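Local coordinates for penicillin-binding protein PbpB (Mycobacterium tuberculosis, PDB 6KGV) that cross-links peptidoglycan made from lipid intermediates during bacterial cell wall synthesis, through a penicillin-sensitive transpeptidase domain, at residues S269-V274 and D343-F348; G404-P409 and I431-A436; V493-F498 and G512-N517. All coordinates share one frame; numbering follows the deposited sequence.

Interaction 1: S269-V274 and D343-F348. With AXL (2-{1-[2-amino-2-(4-hydroxy-phenyl)-acetylamino]-2-oxo-ethyl}-5,5-dimethyl-thiazolidine-4-carboxylic acid), chain F.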
loop_
_atom_site.group_PDB
_atom_site.type_symbol
_atom_site.label_atom_id
_atom_site.label_comp_id
_atom_site.label_asym_id
_atom_site.label_seq_id
_atom_site.Cartn_x
_atom_site.Cartn_y
_atom_site.Cartn_z
ATOM N N SER A 269 -5.611 -12.794 1.421
ATOM C CA SER A 269 -5.062 -13.416 0.228
ATOM C C SER A 269 -4.084 -12.545 -0.545
ATOM O O SER A 269 -3.372 -13.082 -1.400
ATOM C CB SER A 269 -6.199 -13.833 -0.692
ATOM O OG SER A 269 -6.863 -14.914 -0.112
ATOM N N VAL A 270 -4.010 -11.233 -0.293
ATOM C CA VAL A 270 -2.962 -10.484 -0.982
ATOM C C VAL A 270 -1.590 -10.910 -0.501
ATOM O O VAL A 270 -0.596 -10.669 -1.187
ATOM C CB VAL A 270 -3.103 -8.967 -0.828
ATOM C CG1 VAL A 270 -4.299 -8.491 -1.616
ATOM C CG2 VAL A 270 -3.206 -8.594 0.648
ATOM N N ASN A 271 -1.506 -11.543 0.665
ATOM C CA ASN A 271 -0.240 -12.113 1.088
ATOM C C ASN A 271 0.226 -13.248 0.182
ATOM O O ASN A 271 1.391 -13.636 0.255
ATOM C CB ASN A 271 -0.369 -12.617 2.520
ATOM C CG ASN A 271 0.940 -12.595 3.255
ATOM O OD1 ASN A 271 1.660 -11.599 3.216
ATOM N ND2 ASN A 271 1.269 -13.700 3.930
ATOM N N LYS A 272 -0.644 -13.803 -0.660
ATOM C CA LYS A 272 -0.254 -14.982 -1.413
ATOM C C LYS A 272 0.867 -14.702 -2.400
ATOM O O LYS A 272 1.420 -15.652 -2.956
ATOM C CB LYS A 272 -1.471 -15.574 -2.127
ATOM C CG LYS A 272 -2.478 -16.227 -1.171
ATOM C CD LYS A 272 -3.704 -16.765 -1.926
ATOM C CE LYS A 272 -4.679 -17.517 -1.001
ATOM N NZ LYS A 272 -6.000 -17.801 -1.658
ATOM N N ILE A 273 1.212 -13.430 -2.619
ATOM C CA ILE A 273 2.395 -13.081 -3.388
ATOM C C ILE A 273 3.650 -13.708 -2.780
ATOM O O ILE A 273 4.606 -14.030 -3.497
ATOM C CB ILE A 273 2.519 -11.548 -3.481
ATOM C CG1 ILE A 273 3.566 -11.164 -4.530
ATOM C CG2 ILE A 273 2.887 -10.935 -2.110
ATOM C CD1 ILE A 273 3.968 -9.695 -4.482
ATOM N N VAL A 274 3.686 -13.886 -1.462
ATOM C CA VAL A 274 4.871 -14.476 -0.850
ATOM C C VAL A 274 5.006 -15.936 -1.267
ATOM O O VAL A 274 6.049 -16.358 -1.781
ATOM C CB VAL A 274 4.832 -14.308 0.679
ATOM C CG1 VAL A 274 6.090 -14.889 1.326
ATOM C CG2 VAL A 274 4.708 -12.835 1.014
ATOM N N ASP A 343 11.610 -17.075 5.746
ATOM C CA ASP A 343 12.717 -16.267 5.256
ATOM C C ASP A 343 12.227 -15.261 4.225
ATOM O O ASP A 343 12.630 -14.093 4.246
ATOM C CB ASP A 343 13.820 -17.150 4.678
ATOM C CG ASP A 343 14.928 -16.334 4.045
ATOM O OD1 ASP A 343 15.557 -15.538 4.770
ATOM O OD2 ASP A 343 15.157 -16.460 2.826
ATOM N N MET A 344 11.299 -15.679 3.362
ATOM C CA MET A 344 10.813 -14.801 2.304
ATOM C C MET A 344 9.888 -13.715 2.857
ATOM O O MET A 344 9.911 -12.573 2.378
ATOM C CB MET A 344 10.125 -15.651 1.238
ATOM C CG MET A 344 9.534 -14.891 0.079
ATOM S SD MET A 344 10.775 -14.539 -1.138
ATOM C CE MET A 344 11.171 -16.183 -1.729
ATOM N N LEU A 345 9.067 -14.041 3.861
ATOM C CA LEU A 345 8.335 -13.003 4.586
ATOM C C LEU A 345 9.272 -11.882 5.008
ATOM O O LEU A 345 9.011 -10.699 4.761
ATOM C CB LEU A 345 7.661 -13.586 5.827
ATOM C CG LEU A 345 6.426 -14.454 5.703
ATOM C CD1 LEU A 345 6.059 -14.970 7.084
ATOM C CD2 LEU A 345 5.276 -13.653 5.108
ATOM N N ARG A 346 10.384 -12.250 5.645
ATOM C CA ARG A 346 11.354 -11.255 6.088
ATOM C C ARG A 346 11.934 -10.481 4.907
ATOM O O ARG A 346 12.002 -9.250 4.943
ATOM C CB ARG A 346 12.452 -11.940 6.898
ATOM C CG ARG A 346 11.998 -12.344 8.295
ATOM C CD ARG A 346 12.029 -11.150 9.249
ATOM N NE ARG A 346 10.892 -11.154 10.169
ATOM C CZ ARG A 346 10.716 -10.270 11.147
ATOM N NH1 ARG A 346 11.618 -9.313 11.347
ATOM N NH2 ARG A 346 9.647 -10.355 11.936
ATOM N N LYS A 347 12.331 -11.175 3.838
ATOM C CA LYS A 347 12.865 -10.466 2.676
ATOM C C LYS A 347 11.845 -9.486 2.096
ATOM O O LYS A 347 12.203 -8.368 1.697
ATOM C CB LYS A 347 13.327 -11.462 1.610
ATOM C CG LYS A 347 14.767 -11.932 1.792
ATOM C CD LYS A 347 15.242 -12.760 0.602
ATOM C CE LYS A 347 16.686 -13.233 0.790
ATOM N NZ LYS A 347 16.811 -14.249 1.891
ATOM N N PHE A 348 10.566 -9.878 2.042
ATOM C CA PHE A 348 9.560 -8.924 1.593
ATOM C C PHE A 348 9.342 -7.773 2.581
ATOM O O PHE A 348 8.569 -6.859 2.277
ATOM C CB PHE A 348 8.236 -9.642 1.321
ATOM C CG PHE A 348 8.121 -10.190 -0.074
ATOM C CD1 PHE A 348 7.974 -9.331 -1.163
ATOM C CD2 PHE A 348 8.144 -11.559 -0.302
ATOM C CE1 PHE A 348 7.862 -9.830 -2.466
ATOM C CE2 PHE A 348 8.033 -12.067 -1.598
ATOM C CZ PHE A 348 7.897 -11.200 -2.685
HETATM C C1 AXL F . -7.893 -14.757 0.736
HETATM O O1 AXL F . -8.183 -13.599 1.038
HETATM C C2 AXL F . -8.914 -15.888 0.812
HETATM C C3 AXL F . -9.381 -16.090 -0.622
HETATM S S4 AXL F . -11.081 -16.559 -0.762
HETATM C C5 AXL F . -11.611 -15.147 -1.698
HETATM C C51 AXL F . -11.710 -15.525 -3.178
HETATM C C52 AXL F . -12.973 -14.630 -1.208
HETATM C C6 AXL F . -10.531 -14.093 -1.446
HETATM C C61 AXL F . -10.420 -13.070 -2.531
HETATM O O62 AXL F . -11.272 -12.158 -2.582
HETATM O O63 AXL F . -9.467 -13.168 -3.336
HETATM N N7 AXL F . -9.292 -14.803 -1.271
HETATM N N8 AXL F . -10.032 -15.595 1.698
HETATM C C9 AXL F . -10.383 -16.373 2.739
HETATM O O91 AXL F . -9.907 -17.480 2.937
HETATM C C10 AXL F . -11.408 -15.824 3.711
HETATM N N11 AXL F . -11.471 -16.625 4.921
HETATM C C12 AXL F . -12.759 -15.778 3.112
HETATM C C13 AXL F . -13.356 -14.547 2.919
HETATM C C14 AXL F . -14.628 -14.445 2.361
HETATM C C15 AXL F . -15.308 -15.600 1.998
HETATM C C16 AXL F . -14.713 -16.846 2.187
HETATM C C17 AXL F . -13.440 -16.938 2.752
HETATM O O18 AXL F . -16.549 -15.494 1.455
#
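Val274 meets Met344 and Phe348 through its two methyls, which its chi1 of -178° splits between them. CG1, opposite the backbone N, runs to Met344 CG at 3.7 Å. CG2, beside that N, lies 3.9 Å from Phe348 CD2 and approaches the ring obliquely. Both partner side chains run antiparallel to Val274. Leu345 adds CD2, 4.1 Å from Val274 CG1. The contact is buried and apolar. Asn271 brushes Leu345 CD2 with ND2 at about a right angle, but its amide is held by Leu380 O.

The other end of 269-274 is the active site. Ser269, probably the nucleophile as in related penicillin-binding proteins, is joined through OG to C1 of the opened amoxicillin (AXL), 1.3 Å away. Its backbone N donates to AXL O1 at 2.7 Å, consistent with one arm of an oxyanion hole. Lys272, with its chain extended beyond CG, places NZ near Ser269 OG in a weak 3.4 Å bond. NZ also bonds Ser324 OG and Asn326 OD1. Ser269 and Lys272 fit the SxxK motif, Ser324 and Asn326 the SxN motif. Helix 272-281 follows the 3-10 turn of Ser269 and packs on helix 326-347; helix 390-401 borders Ile273 and Phe348.

Interaction 2: G404-P409 and I431-A436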
loop_
_atom_site.group_PDB
_atom_site.type_symbol
_atom_site.label_atom_id
_atom_site.label_comp_id
_atom_site.label_asym_id
_atom_site.label_seq_id
_atom_site.Cartn_x
_atom_site.Cartn_y
_atom_site.Cartn_z
ATOM N N GLY A 404 12.264 -7.906 -8.759
ATOM C CA GLY A 404 12.647 -8.689 -7.612
ATOM C C GLY A 404 13.466 -7.955 -6.586
ATOM O O GLY A 404 13.818 -8.557 -5.567
ATOM N N VAL A 405 13.790 -6.691 -6.827
ATOM C CA VAL A 405 14.580 -5.883 -5.906
ATOM C C VAL A 405 13.634 -4.940 -5.186
ATOM O O VAL A 405 13.053 -4.029 -5.793
ATOM C CB VAL A 405 15.702 -5.125 -6.632
ATOM C CG1 VAL A 405 16.391 -4.158 -5.689
ATOM C CG2 VAL A 405 16.726 -6.129 -7.178
ATOM N N ARG A 406 13.464 -5.171 -3.890
ATOM C CA ARG A 406 12.609 -4.324 -3.072
ATOM C C ARG A 406 13.367 -3.076 -2.652
ATOM O O ARG A 406 14.471 -3.166 -2.112
ATOM C CB ARG A 406 12.132 -5.083 -1.841
ATOM C CG ARG A 406 11.185 -4.303 -0.951
ATOM C CD ARG A 406 10.560 -5.225 0.064
ATOM N NE ARG A 406 11.483 -5.709 1.088
ATOM C CZ ARG A 406 11.882 -4.984 2.133
ATOM N NH1 ARG A 406 11.469 -3.727 2.281
ATOM N NH2 ARG A 406 12.690 -5.511 3.038
ATOM N N VAL A 407 12.770 -1.914 -2.899
ATOM C CA VAL A 407 13.356 -0.645 -2.495
ATOM C C VAL A 407 12.431 -0.032 -1.446
ATOM O O VAL A 407 11.279 0.312 -1.757
ATOM C CB VAL A 407 13.567 0.291 -3.695
ATOM C CG1 VAL A 407 14.222 1.579 -3.241
ATOM C CG2 VAL A 407 14.416 -0.387 -4.783
ATOM N N PRO A 408 12.880 0.111 -0.202
ATOM C CA PRO A 408 12.008 0.637 0.841
ATOM C C PRO A 408 11.437 1.986 0.448
ATOM O O PRO A 408 12.163 2.878 -0.030
ATOM C CB PRO A 408 12.938 0.743 2.056
ATOM C CG PRO A 408 13.910 -0.394 1.858
ATOM C CD PRO A 408 14.161 -0.376 0.344
ATOM N N PRO A 409 10.125 2.158 0.603
ATOM C CA PRO A 409 9.487 3.391 0.141
ATOM C C PRO A 409 9.968 4.604 0.920
ATOM O O PRO A 409 10.410 4.507 2.062
ATOM C CB PRO A 409 7.989 3.125 0.363
ATOM C CG PRO A 409 7.920 1.912 1.248
ATOM C CD PRO A 409 9.149 1.121 0.968
ATOM N N ILE A 431 17.225 -4.424 -1.751
ATOM C CA ILE A 431 17.073 -5.729 -1.106
ATOM C C ILE A 431 16.566 -6.717 -2.150
ATOM O O ILE A 431 15.414 -6.617 -2.596
ATOM C CB ILE A 431 16.111 -5.681 0.085
ATOM C CG1 ILE A 431 16.591 -4.661 1.108
ATOM C CG2 ILE A 431 15.946 -7.064 0.699
ATOM C CD1 ILE A 431 15.608 -4.431 2.165
ATOM N N ARG A 432 17.398 -7.684 -2.529
ATOM C CA ARG A 432 16.936 -8.654 -3.502
ATOM C C ARG A 432 16.083 -9.704 -2.804
ATOM O O ARG A 432 16.538 -10.371 -1.865
ATOM C CB ARG A 432 18.073 -9.329 -4.256
ATOM C CG ARG A 432 17.434 -10.333 -5.212
ATOM C CD ARG A 432 18.277 -10.723 -6.322
ATOM N NE ARG A 432 18.611 -9.644 -7.247
ATOM C CZ ARG A 432 17.851 -9.251 -8.261
ATOM N NH1 ARG A 432 16.656 -9.795 -8.460
ATOM N NH2 ARG A 432 18.285 -8.295 -9.074
ATOM N N VAL A 433 14.847 -9.844 -3.271
ATOM C CA VAL A 433 13.887 -10.782 -2.713
ATOM C C VAL A 433 13.858 -12.072 -3.517
ATOM O O VAL A 433 13.901 -13.167 -2.959
ATOM C CB VAL A 433 12.493 -10.114 -2.649
ATOM C CG1 VAL A 433 11.464 -11.048 -2.029
ATOM C CG2 VAL A 433 12.585 -8.803 -1.871
ATOM N N VAL A 434 13.812 -11.944 -4.836
ATOM C CA VAL A 434 13.768 -13.051 -5.778
ATOM C C VAL A 434 14.461 -12.566 -7.044
ATOM O O VAL A 434 14.672 -11.366 -7.231
ATOM C CB VAL A 434 12.322 -13.489 -6.109
ATOM C CG1 VAL A 434 11.609 -14.003 -4.883
ATOM C CG2 VAL A 434 11.585 -12.330 -6.752
ATOM N N SER A 435 14.777 -13.494 -7.947
ATOM C CA SER A 435 15.465 -13.086 -9.164
ATOM C C SER A 435 14.539 -12.253 -10.048
ATOM O O SER A 435 13.312 -12.225 -9.865
ATOM C CB SER A 435 15.978 -14.306 -9.936
ATOM O OG SER A 435 14.965 -14.931 -10.735
ATOM N N ALA A 436 15.147 -11.558 -11.017
ATOM C CA ALA A 436 14.369 -10.864 -12.038
ATOM C C ALA A 436 13.491 -11.837 -12.815
ATOM O O ALA A 436 12.332 -11.524 -13.136
ATOM C CB ALA A 436 15.296 -10.104 -12.992
#
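Two guanidinium groups each carry an aliphatic group from the facing strand over one face. On Arg432 it is Val405 CG2, offset toward the rim and 3.3 Å from NH2. At the edge of the same group, in its plane, lies the carbonyl of Val434, and NH1 donates to Val434 O at 2.8 Å. NH1 also bonds Asp403 O. On Arg406 the group over the face is Ile431 CD1, 3.2 Å from NH2. These two side chains lie side by side and point the same way. A bend at chi3 (70°) turns the Arg406 guanidinium out of its extended chain, and NE bonds Lys347 O.

The backbones form a short antiparallel pairing. Arg406 and Ile431 are a hydrogen-bonded pair, with Arg406 N to Ile431 O at 2.8 Å and Ile431 N to Arg406 O at 3.0 Å. Val405 and Arg432 are the adjacent non-hydrogen-bonded pair. Beyond them Gly404 O takes a straight bond from Val433 N at 2.8 Å and a weak one from Val434 N. Gly404 CA lies 3.4 Å from Val434 O, a CA-H...O contact that brings the two backbones close.

This two-stranded sheet is structural packing away from the active site. Backbone bonds set its register, while the two carbonyls on Arg432 NH1 restrict the rotation of the guanidinium and hold its face against Val405.

Interaction 3: V493-F498 and G512-N517. With AXL (2-{1-[2-amino-2-(4-hydroxy-phenyl)-acetylamino]-2-oxo-ethyl}-5,5-dimethyl-thiazolidine-4-carboxylic acid), chain F.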
loop_
_atom_site.group_PDB
_atom_site.type_symbol
_atom_site.label_atom_id
_atom_site.label_comp_id
_atom_site.label_asym_id
_atom_site.label_seq_id
_atom_site.Cartn_x
_atom_site.Cartn_y
_atom_site.Cartn_z
ATOM N N VAL A 493 -17.144 -9.960 8.661
ATOM C CA VAL A 493 -16.470 -8.664 8.748
ATOM C C VAL A 493 -15.074 -8.819 8.162
ATOM O O VAL A 493 -14.260 -9.597 8.680
ATOM C CB VAL A 493 -16.407 -8.144 10.193
ATOM C CG1 VAL A 493 -15.830 -6.723 10.228
ATOM C CG2 VAL A 493 -17.801 -8.188 10.841
ATOM N N TYR A 494 -14.784 -8.066 7.100
ATOM C CA TYR A 494 -13.565 -8.280 6.333
ATOM C C TYR A 494 -12.766 -7.001 6.141
ATOM O O TYR A 494 -13.316 -5.902 6.086
ATOM C CB TYR A 494 -13.871 -8.861 4.948
ATOM C CG TYR A 494 -14.787 -10.059 4.974
ATOM C CD1 TYR A 494 -14.351 -11.282 5.471
ATOM C CD2 TYR A 494 -16.077 -9.976 4.479
ATOM C CE1 TYR A 494 -15.189 -12.390 5.488
ATOM C CE2 TYR A 494 -16.921 -11.076 4.483
ATOM C CZ TYR A 494 -16.471 -12.280 4.994
ATOM O OH TYR A 494 -17.308 -13.379 5.011
ATOM N N TRP A 495 -11.451 -7.164 6.044
ATOM C CA TRP A 495 -10.612 -6.217 5.328
ATOM C C TRP A 495 -10.577 -6.674 3.882
ATOM O O TRP A 495 -10.233 -7.826 3.611
ATOM C CB TRP A 495 -9.192 -6.158 5.887
ATOM C CG TRP A 495 -9.067 -5.535 7.245
ATOM C CD1 TRP A 495 -9.242 -4.213 7.574
ATOM C CD2 TRP A 495 -8.690 -6.201 8.456
ATOM N NE1 TRP A 495 -9.014 -4.022 8.924
ATOM C CE2 TRP A 495 -8.673 -5.223 9.487
ATOM C CE3 TRP A 495 -8.373 -7.530 8.771
ATOM C CZ2 TRP A 495 -8.347 -5.533 10.805
ATOM C CZ3 TRP A 495 -8.049 -7.838 10.083
ATOM C CH2 TRP A 495 -8.040 -6.841 11.090
ATOM N N ILE A 496 -10.961 -5.794 2.962
ATOM C CA ILE A 496 -10.859 -6.055 1.533
ATOM C C ILE A 496 -9.603 -5.350 1.034
ATOM O O ILE A 496 -9.368 -4.180 1.371
ATOM C CB ILE A 496 -12.109 -5.561 0.785
ATOM C CG1 ILE A 496 -13.378 -6.240 1.329
ATOM C CG2 ILE A 496 -11.946 -5.758 -0.703
ATOM C CD1 ILE A 496 -13.311 -7.731 1.448
ATOM N N THR A 497 -8.783 -6.065 0.260
ATOM C CA THR A 497 -7.521 -5.542 -0.242
ATOM C C THR A 497 -7.394 -5.808 -1.730
ATOM O O THR A 497 -7.931 -6.790 -2.259
ATOM C CB THR A 497 -6.304 -6.173 0.456
ATOM O OG1 THR A 497 -6.482 -7.593 0.531
ATOM C CG2 THR A 497 -6.123 -5.611 1.863
ATOM N N PHE A 498 -6.669 -4.916 -2.397
ATOM C CA PHE A 498 -6.171 -5.178 -3.734
ATOM C C PHE A 498 -4.796 -4.540 -3.832
ATOM O O PHE A 498 -4.560 -3.474 -3.262
ATOM C CB PHE A 498 -7.113 -4.638 -4.829
ATOM C CG PHE A 498 -6.829 -5.207 -6.215
ATOM C CD1 PHE A 498 -5.834 -4.665 -7.014
ATOM C CD2 PHE A 498 -7.550 -6.292 -6.699
ATOM C CE1 PHE A 498 -5.563 -5.182 -8.274
ATOM C CE2 PHE A 498 -7.290 -6.820 -7.965
ATOM C CZ PHE A 498 -6.288 -6.263 -8.750
ATOM N N GLY A 512 -1.725 -0.052 -3.931
ATOM C CA GLY A 512 -2.294 -0.847 -2.845
ATOM C C GLY A 512 -3.530 -0.190 -2.259
ATOM O O GLY A 512 -3.562 1.028 -2.060
ATOM N N ILE A 513 -4.543 -1.003 -1.971
ATOM C CA ILE A 513 -5.847 -0.515 -1.525
ATOM C C ILE A 513 -6.346 -1.397 -0.392
ATOM O O ILE A 513 -6.263 -2.626 -0.473
ATOM C CB ILE A 513 -6.890 -0.522 -2.669
ATOM C CG1 ILE A 513 -6.451 0.346 -3.844
ATOM C CG2 ILE A 513 -8.263 -0.044 -2.157
ATOM C CD1 ILE A 513 -7.233 0.043 -5.154
ATOM N N MET A 514 -6.920 -0.785 0.638
ATOM C CA MET A 514 -7.669 -1.545 1.628
ATOM C C MET A 514 -9.018 -0.881 1.903
ATOM O O MET A 514 -9.106 0.338 2.053
ATOM C CB MET A 514 -6.858 -1.722 2.935
ATOM C CG MET A 514 -7.562 -2.596 3.970
ATOM S SD MET A 514 -8.687 -1.618 5.015
ATOM C CE MET A 514 -7.470 -0.833 6.086
ATOM N N LEU A 515 -10.075 -1.687 1.937
ATOM C CA LEU A 515 -11.418 -1.243 2.321
ATOM C C LEU A 515 -11.773 -1.937 3.625
ATOM O O LEU A 515 -11.738 -3.170 3.703
ATOM C CB LEU A 515 -12.468 -1.585 1.262
ATOM C CG LEU A 515 -12.635 -0.827 -0.057
ATOM C CD1 LEU A 515 -11.332 -0.609 -0.717
ATOM C CD2 LEU A 515 -13.537 -1.618 -0.998
ATOM N N ASP A 516 -12.096 -1.158 4.644
ATOM C CA ASP A 516 -12.441 -1.719 5.943
ATOM C C ASP A 516 -13.928 -2.058 5.931
ATOM O O ASP A 516 -14.783 -1.192 6.160
ATOM C CB ASP A 516 -12.090 -0.753 7.067
ATOM C CG ASP A 516 -12.406 -1.333 8.428
ATOM O OD1 ASP A 516 -12.966 -2.458 8.483
ATOM O OD2 ASP A 516 -12.099 -0.674 9.435
ATOM N N ASN A 517 -14.225 -3.330 5.660
ATOM C CA ASN A 517 -15.537 -3.959 5.750
ATOM C C ASN A 517 -16.592 -3.234 4.923
ATOM O O ASN A 517 -17.572 -2.715 5.468
ATOM C CB ASN A 517 -15.987 -4.054 7.209
ATOM C CG ASN A 517 -17.153 -5.027 7.386
ATOM O OD1 ASN A 517 -17.148 -6.140 6.834
ATOM N ND2 ASN A 517 -18.164 -4.603 8.125
HETATM C C1 AXL F . -7.893 -14.757 0.736
HETATM O O1 AXL F . -8.183 -13.599 1.038
HETATM C C2 AXL F . -8.914 -15.888 0.812
HETATM C C3 AXL F . -9.381 -16.090 -0.622
HETATM S S4 AXL F . -11.081 -16.559 -0.762
HETATM C C5 AXL F . -11.611 -15.147 -1.698
HETATM C C51 AXL F . -11.710 -15.525 -3.178
HETATM C C52 AXL F . -12.973 -14.630 -1.208
HETATM C C6 AXL F . -10.531 -14.093 -1.446
HETATM C C61 AXL F . -10.420 -13.070 -2.531
HETATM O O62 AXL F . -11.272 -12.158 -2.582
HETATM O O63 AXL F . -9.467 -13.168 -3.336
HETATM N N7 AXL F . -9.292 -14.803 -1.271
HETATM N N8 AXL F . -10.032 -15.595 1.698
HETATM C C9 AXL F . -10.383 -16.373 2.739
HETATM O O91 AXL F . -9.907 -17.480 2.937
HETATM C C10 AXL F . -11.408 -15.824 3.711
HETATM N N11 AXL F . -11.471 -16.625 4.921
HETATM C C12 AXL F . -12.759 -15.778 3.112
HETATM C C13 AXL F . -13.356 -14.547 2.919
HETATM C C14 AXL F . -14.628 -14.445 2.361
HETATM C C15 AXL F . -15.308 -15.600 1.998
HETATM C C16 AXL F . -14.713 -16.846 2.187
HETATM C C17 AXL F . -13.440 -16.938 2.752
HETATM O O18 AXL F . -16.549 -15.494 1.455
#
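Ile496 and Leu515 lie at the tight centre of this antiparallel hairpin. Ile496 N donates to Leu515 O at 2.8 Å, nearly straight (170°) and in the carbonyl plane. Leu515 N returns a bond to Ile496 O at 2.7 Å. Their CB atoms stand 4.0 Å apart. Phe498 and Ile513 form the next hydrogen-bonded pair, also joined by two bonds. On the other face the Thr497 and Met514 side chains pass at an angle, with Thr497 CG2 near Met514 CG, and both residues are buried.

Toward Val493 and Asn517 the pairing is looser and partly exposed. Asn517 N reaches Tyr494 O only through a weak, bent bond (120°). The Asn517 side chain adds a second bond. With CG opposite the backbone N (chi1 -165°), its amide is placed beside Val493 and Tyr494, and Tyr494 N donates to OD1 at 3.1 Å. The donor approaches from above the plane of the amide, well out of it. Val493 CG1 lies across the amide at 3.6 Å from Asn517 CG. Trp495 is also partly exposed; its CD1 lies 3.7 Å from Met514 SD, an oblique Met-aromatic contact.

Tyr494 turns from the hairpin to the ligand, its CE1 3.8 Å from C14 of the hydroxyphenyl ring of AXL. The hairpin lies inside the antiparallel sheet of the transpeptidase domain. Strand 473-483, which bonds the ligand through Thr476, Thr478 and Gln480, flanks 493-502. Strand 221-227 flanks 509-516, and helix 531-544 packs on Phe498 and Ile513.

Overall arrangement
All three contacts lie in the transpeptidase domain. Interactions 1 and 3 both touch the bound AXL: interaction 1 through the acylated serine, interaction 3 through Tyr494 at the hydroxyphenyl end. Their centres are 18 Å apart, yet Val270 CG1 and Thr497 OG1 meet at 3.2 Å, so the sheet packs against the 3-10 turn that carries Ser269. The side chain of Thr497 is about 6 Å from that of Ser269. Interaction 2 adjoins the far side of interaction 1, with centres 12 Å apart. There Phe348 CE2 packs on Val433 CG1 at 3.6 Å. Interactions 2 and 3 do not touch; their nearest atoms are about 11 Å apart.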